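Local structure of carboxypeptidase 1 (Deinococcus radiodurans str. R1, 5GIV) at residues R308-W320 / G330-T342. The protein probably releases amino acids one after another from the C-terminus of peptides with broad specificity, as a zinc-dependent carboxypeptidase of the M32 family. Numbering follows the deposited sequence.
Sequences RSRAFWAAYFGDW and GVTEEEMYRAVNT
Asn341 ND2 is shared by two backbone carbonyls: across the contact it gives a nearly straight bond (170°, 3.2 Å) to Arg308 O, lying in the plane of that carbonyl, and within its own segment it also donates to Tyr337 O, while Lys496 NZ binds the amide's OD1. At the periphery of the mainly helical M32 fold, the 310-320 part of helix 310-323 packs through side chains on helix 333-339, the N-to-C directions of these segments 129° apart. Arg308 completes the polar end: its chain runs extended from CG to NE and NH1 reaches Val340 O at 2.9 Å, while Glu303, Asn304 and Tyr262 hold the rest of the guanidinium; the Arg308 side chain lies about 7 Å from that of the zinc ligand His266. Arg310 bends at chi3, so that Tyr337 CE2 lies over the face of its guanidinium while Arg310 CB covers the face of the tyrosine ring, and its NH1 meets Glu334 OE1 at 2.8 Å with the guanidinium and carboxylate planes nearly parallel. Arg338 shares that carboxylate, and Glu499 takes Arg310 NH2. Further along, Phe317 CG stands anti to the backbone N (chi1 -174°), which sets the ring flat beneath Glu333 CA, 3.7 Å from its centroid, with Met336 CB against CE1. With an alanine in place of Phe317, Glu333 CA and Met336 CB would probably lose their aromatic cover and a gap would open between the helices. Thr332 and Glu335 form a capping box that starts helix 333-339 beside this ring. Met336 bends at chi2 and chi3, bringing SD near the Trp320 ring, while its CG sits over the six-membered ring of Trp313, 3.7 Å from the centroid.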
loop_
_atom_site.group_PDB
_atom_site.type_symbol
_atom_site.label_atom_id
_atom_site.label_comp_id
_atom_site.label_asym_id
_atom_site.label_seq_id
_atom_site.Cartn_x
_atom_site.Cartn_y
_atom_site.Cartn_z
ATOM N N ARG A 308 11.544 -29.187 0.484
ATOM C CA ARG A 308 12.400 -29.952 1.383
ATOM C C ARG A 308 12.835 -31.280 0.780
ATOM O O ARG A 308 13.386 -32.129 1.494
ATOM C CB ARG A 308 11.689 -30.176 2.719
ATOM C CG ARG A 308 11.422 -28.879 3.473
ATOM C CD ARG A 308 10.700 -29.118 4.789
ATOM N NE ARG A 308 10.106 -27.882 5.291
ATOM C CZ ARG A 308 10.730 -27.003 6.072
ATOM N NH1 ARG A 308 11.979 -27.225 6.469
ATOM N NH2 ARG A 308 10.093 -25.905 6.466
ATOM N N SER A 309 12.628 -31.477 -0.517
ATOM C CA SER A 309 12.957 -32.747 -1.149
ATOM C C SER A 309 14.425 -32.761 -1.558
ATOM O O SER A 309 15.074 -31.720 -1.675
ATOM C CB SER A 309 12.078 -32.986 -2.374
ATOM O OG SER A 309 12.442 -32.104 -3.414
ATOM N N ARG A 310 14.951 -33.966 -1.776
ATOM C CA ARG A 310 16.339 -34.063 -2.211
ATOM C C ARG A 310 16.530 -33.425 -3.583
ATOM O O ARG A 310 17.540 -32.754 -3.828
ATOM C CB ARG A 310 16.805 -35.519 -2.206
ATOM C CG ARG A 310 18.312 -35.630 -2.146
ATOM C CD ARG A 310 18.840 -37.019 -1.752
ATOM N NE ARG A 310 17.880 -37.893 -1.074
ATOM C CZ ARG A 310 18.168 -38.632 -0.001
ATOM N NH1 ARG A 310 19.395 -38.614 0.518
ATOM N NH2 ARG A 310 17.234 -39.400 0.545
ATOM N N ALA A 311 15.553 -33.590 -4.479
ATOM C CA ALA A 311 15.684 -33.034 -5.822
ATOM C C ALA A 311 15.796 -31.515 -5.790
ATOM O O ALA A 311 16.494 -30.918 -6.621
ATOM C CB ALA A 311 14.493 -33.458 -6.683
ATOM N N PHE A 312 15.091 -30.869 -4.862
ATOM C CA PHE A 312 15.161 -29.414 -4.745
ATOM C C PHE A 312 16.591 -28.949 -4.497
ATOM O O PHE A 312 17.065 -27.997 -5.129
ATOM C CB PHE A 312 14.219 -28.939 -3.633
ATOM C CG PHE A 312 14.218 -27.452 -3.418
ATOM C CD1 PHE A 312 15.202 -26.842 -2.651
ATOM C CD2 PHE A 312 13.220 -26.661 -3.980
ATOM C CE1 PHE A 312 15.191 -25.484 -2.451
ATOM C CE2 PHE A 312 13.204 -25.293 -3.782
ATOM C CZ PHE A 312 14.189 -24.701 -3.016
ATOM N N TRP A 313 17.291 -29.594 -3.562
ATOM C CA TRP A 313 18.631 -29.131 -3.218
ATOM C C TRP A 313 19.689 -29.589 -4.221
ATOM O O TRP A 313 20.719 -28.918 -4.376
ATOM C CB TRP A 313 18.981 -29.571 -1.794
ATOM C CG TRP A 313 18.257 -28.729 -0.812
ATOM C CD1 TRP A 313 17.187 -29.092 -0.045
ATOM C CD2 TRP A 313 18.493 -27.343 -0.542
ATOM N NE1 TRP A 313 16.760 -28.021 0.706
ATOM C CE2 TRP A 313 17.546 -26.936 0.418
ATOM C CE3 TRP A 313 19.421 -26.411 -1.013
ATOM C CZ2 TRP A 313 17.503 -25.636 0.922
ATOM C CZ3 TRP A 313 19.378 -25.112 -0.508
ATOM C CH2 TRP A 313 18.425 -24.742 0.447
ATOM N N ALA A 314 19.458 -30.700 -4.926
ATOM C CA ALA A 314 20.327 -31.014 -6.057
ATOM C C ALA A 314 20.329 -29.881 -7.072
ATOM O O ALA A 314 21.352 -29.629 -7.718
ATOM C CB ALA A 314 19.901 -32.322 -6.722
ATOM N N ALA A 315 19.209 -29.168 -7.198
ATOM C CA ALA A 315 19.076 -28.095 -8.173
ATOM C C ALA A 315 19.585 -26.755 -7.657
ATOM O O ALA A 315 20.186 -25.990 -8.421
ATOM C CB ALA A 315 17.610 -27.945 -8.589
ATOM N N TYR A 316 19.411 -26.467 -6.362
ATOM C CA TYR A 316 19.668 -25.129 -5.851
ATOM C C TYR A 316 20.868 -25.027 -4.922
ATOM O O TYR A 316 21.269 -23.907 -4.596
ATOM C CB TYR A 316 18.426 -24.574 -5.132
ATOM C CG TYR A 316 17.340 -24.193 -6.091
ATOM C CD1 TYR A 316 17.456 -23.044 -6.859
ATOM C CD2 TYR A 316 16.200 -24.970 -6.237
ATOM C CE1 TYR A 316 16.477 -22.685 -7.751
ATOM C CE2 TYR A 316 15.206 -24.616 -7.131
ATOM C CZ TYR A 316 15.354 -23.475 -7.886
ATOM O OH TYR A 316 14.388 -23.097 -8.790
ATOM N N PHE A 317 21.475 -26.134 -4.509
ATOM C CA PHE A 317 22.617 -25.995 -3.616
ATOM C C PHE A 317 23.713 -25.157 -4.258
ATOM O O PHE A 317 24.391 -24.385 -3.566
ATOM C CB PHE A 317 23.164 -27.359 -3.209
ATOM C CG PHE A 317 24.243 -27.279 -2.178
ATOM C CD1 PHE A 317 23.931 -26.981 -0.866
ATOM C CD2 PHE A 317 25.568 -27.491 -2.516
ATOM C CE1 PHE A 317 24.910 -26.906 0.099
ATOM C CE2 PHE A 317 26.566 -27.414 -1.551
ATOM C CZ PHE A 317 26.232 -27.118 -0.240
ATOM N N GLY A 318 23.883 -25.276 -5.579
ATOM C CA GLY A 318 24.886 -24.477 -6.260
ATOM C C GLY A 318 24.657 -22.989 -6.081
ATOM O O GLY A 318 25.556 -22.258 -5.658
ATOM N N ASP A 319 23.449 -22.517 -6.406
ATOM C CA ASP A 319 23.126 -21.112 -6.167
ATOM C C ASP A 319 23.239 -20.777 -4.685
ATOM O O ASP A 319 23.776 -19.729 -4.308
ATOM C CB ASP A 319 21.720 -20.801 -6.696
ATOM C CG ASP A 319 21.273 -19.378 -6.388
ATOM O OD1 ASP A 319 22.091 -18.581 -5.907
ATOM O OD2 ASP A 319 20.112 -19.025 -6.661
ATOM N N TRP A 320 22.775 -21.687 -3.833
ATOM C CA TRP A 320 22.866 -21.503 -2.390
ATOM C C TRP A 320 24.317 -21.359 -1.945
ATOM O O TRP A 320 24.673 -20.399 -1.249
ATOM C CB TRP A 320 22.194 -22.695 -1.710
ATOM C CG TRP A 320 22.044 -22.637 -0.225
ATOM C CD1 TRP A 320 22.725 -23.378 0.695
ATOM C CD2 TRP A 320 21.121 -21.829 0.512
ATOM N NE1 TRP A 320 22.292 -23.077 1.957
ATOM C CE2 TRP A 320 21.305 -22.129 1.875
ATOM C CE3 TRP A 320 20.161 -20.879 0.153
ATOM C CZ2 TRP A 320 20.566 -21.510 2.880
ATOM C CZ3 TRP A 320 19.426 -20.270 1.148
ATOM C CH2 TRP A 320 19.632 -20.587 2.494
ATOM N N GLY A 330 32.773 -26.704 3.715
ATOM C CA GLY A 330 32.796 -27.951 4.454
ATOM C C GLY A 330 31.450 -28.605 4.623
ATOM O O GLY A 330 31.321 -29.533 5.434
ATOM N N VAL A 331 30.447 -28.165 3.872
ATOM C CA VAL A 331 29.098 -28.701 3.957
ATOM C C VAL A 331 28.748 -29.259 2.594
ATOM O O VAL A 331 28.936 -28.582 1.576
ATOM C CB VAL A 331 28.079 -27.623 4.382
ATOM C CG1 VAL A 331 26.705 -28.247 4.605
ATOM C CG2 VAL A 331 28.578 -26.875 5.628
ATOM N N THR A 332 28.221 -30.472 2.573
ATOM C CA THR A 332 27.849 -31.076 1.306
ATOM C C THR A 332 26.418 -30.704 0.937
ATOM O O THR A 332 25.645 -30.180 1.744
ATOM C CB THR A 332 27.979 -32.595 1.365
ATOM O OG1 THR A 332 26.953 -33.124 2.212
ATOM C CG2 THR A 332 29.356 -33.013 1.900
ATOM N N GLU A 333 26.080 -30.948 -0.324
ATOM C CA GLU A 333 24.697 -30.802 -0.738
ATOM C C GLU A 333 23.787 -31.723 0.070
ATOM O O GLU A 333 22.691 -31.325 0.475
ATOM C CB GLU A 333 24.584 -31.076 -2.233
ATOM C CG GLU A 333 23.185 -31.327 -2.698
ATOM C CD GLU A 333 23.135 -31.797 -4.127
ATOM O OE1 GLU A 333 23.879 -31.243 -4.968
ATOM O OE2 GLU A 333 22.368 -32.742 -4.394
ATOM N N GLU A 334 24.227 -32.956 0.327
ATOM C CA GLU A 334 23.412 -33.886 1.105
ATOM C C GLU A 334 23.197 -33.385 2.531
ATOM O O GLU A 334 22.150 -33.650 3.132
ATOM C CB GLU A 334 24.056 -35.280 1.097
ATOM C CG GLU A 334 23.383 -36.346 1.977
ATOM C CD GLU A 334 21.993 -36.790 1.486
ATOM O OE1 GLU A 334 21.320 -37.559 2.218
ATOM O OE2 GLU A 334 21.571 -36.389 0.371
ATOM N N GLU A 335 24.179 -32.685 3.099
ATOM C CA GLU A 335 24.015 -32.201 4.462
ATOM C C GLU A 335 22.987 -31.074 4.531
ATOM O O GLU A 335 22.200 -31.001 5.479
ATOM C CB GLU A 335 25.364 -31.761 5.023
ATOM C CG GLU A 335 26.256 -32.939 5.355
ATOM C CD GLU A 335 27.620 -32.528 5.845
ATOM O OE1 GLU A 335 28.266 -31.692 5.186
ATOM O OE2 GLU A 335 28.054 -33.072 6.874
ATOM N N MET A 336 22.953 -30.210 3.519
ATOM C CA MET A 336 21.942 -29.166 3.488
ATOM C C MET A 336 20.548 -29.764 3.350
ATOM O O MET A 336 19.596 -29.280 3.977
ATOM C CB MET A 336 22.233 -28.184 2.357
ATOM C CG MET A 336 21.211 -27.072 2.237
ATOM S SD MET A 336 21.183 -26.018 3.699
ATOM C CE MET A 336 22.845 -25.402 3.683
ATOM N N TYR A 337 20.408 -30.830 2.550
ATOM C CA TYR A 337 19.115 -31.503 2.451
ATOM C C TYR A 337 18.692 -32.103 3.786
ATOM O O TYR A 337 17.514 -32.036 4.158
ATOM C CB TYR A 337 19.150 -32.584 1.371
ATOM C CG TYR A 337 18.056 -33.619 1.532
ATOM C CD1 TYR A 337 16.743 -33.330 1.214
ATOM C CD2 TYR A 337 18.347 -34.889 2.021
ATOM C CE1 TYR A 337 15.743 -34.273 1.373
ATOM C CE2 TYR A 337 17.359 -35.843 2.179
ATOM C CZ TYR A 337 16.063 -35.534 1.855
ATOM O OH TYR A 337 15.084 -36.487 2.017
ATOM N N ARG A 338 19.623 -32.707 4.518
ATOM C CA ARG A 338 19.233 -33.294 5.794
ATOM C C ARG A 338 18.925 -32.220 6.829
ATOM O O ARG A 338 18.042 -32.411 7.672
ATOM C CB ARG A 338 20.322 -34.231 6.309
ATOM C CG ARG A 338 20.686 -35.332 5.338
ATOM C CD ARG A 338 21.929 -36.079 5.806
ATOM N NE ARG A 338 21.587 -37.337 6.456
ATOM C CZ ARG A 338 21.512 -38.497 5.812
ATOM N NH1 ARG A 338 21.771 -38.546 4.506
ATOM N NH2 ARG A 338 21.187 -39.607 6.467
ATOM N N ALA A 339 19.622 -31.086 6.770
ATOM C CA ALA A 339 19.469 -30.069 7.798
ATOM C C ALA A 339 18.109 -29.386 7.752
ATOM O O ALA A 339 17.653 -28.872 8.781
ATOM C CB ALA A 339 20.575 -29.029 7.665
ATOM N N VAL A 340 17.440 -29.375 6.595
ATOM C CA VAL A 340 16.119 -28.766 6.494
ATOM C C VAL A 340 15.020 -29.731 6.906
ATOM O O VAL A 340 13.836 -29.398 6.769
ATOM C CB VAL A 340 15.821 -28.224 5.075
ATOM C CG1 VAL A 340 16.963 -27.333 4.566
ATOM C CG2 VAL A 340 15.483 -29.347 4.105
ATOM N N ASN A 341 15.368 -30.943 7.329
ATOM C CA ASN A 341 14.409 -31.977 7.692
ATOM C C ASN A 341 14.676 -32.522 9.087
ATOM O O ASN A 341 14.519 -33.718 9.343
ATOM C CB ASN A 341 14.413 -33.120 6.678
ATOM C CG ASN A 341 13.869 -32.708 5.326
ATOM O OD1 ASN A 341 12.686 -32.392 5.195
ATOM N ND2 ASN A 341 14.722 -32.742 4.304
ATOM N N THR A 342 15.092 -31.667 10.017
ATOM C CA THR A 342 15.209 -32.109 11.396
ATOM C C THR A 342 13.837 -32.181 12.057
ATOM O O THR A 342 12.870 -31.564 11.610
ATOM C CB THR A 342 16.115 -31.177 12.195
ATOM O OG1 THR A 342 15.400 -29.975 12.508
ATOM C CG2 THR A 342 17.426 -30.882 11.466
HETATM O O HOH W 1 13.445 -36.047 -0.679
HETATM O O HOH W 2 23.671 -31.351 -8.338
#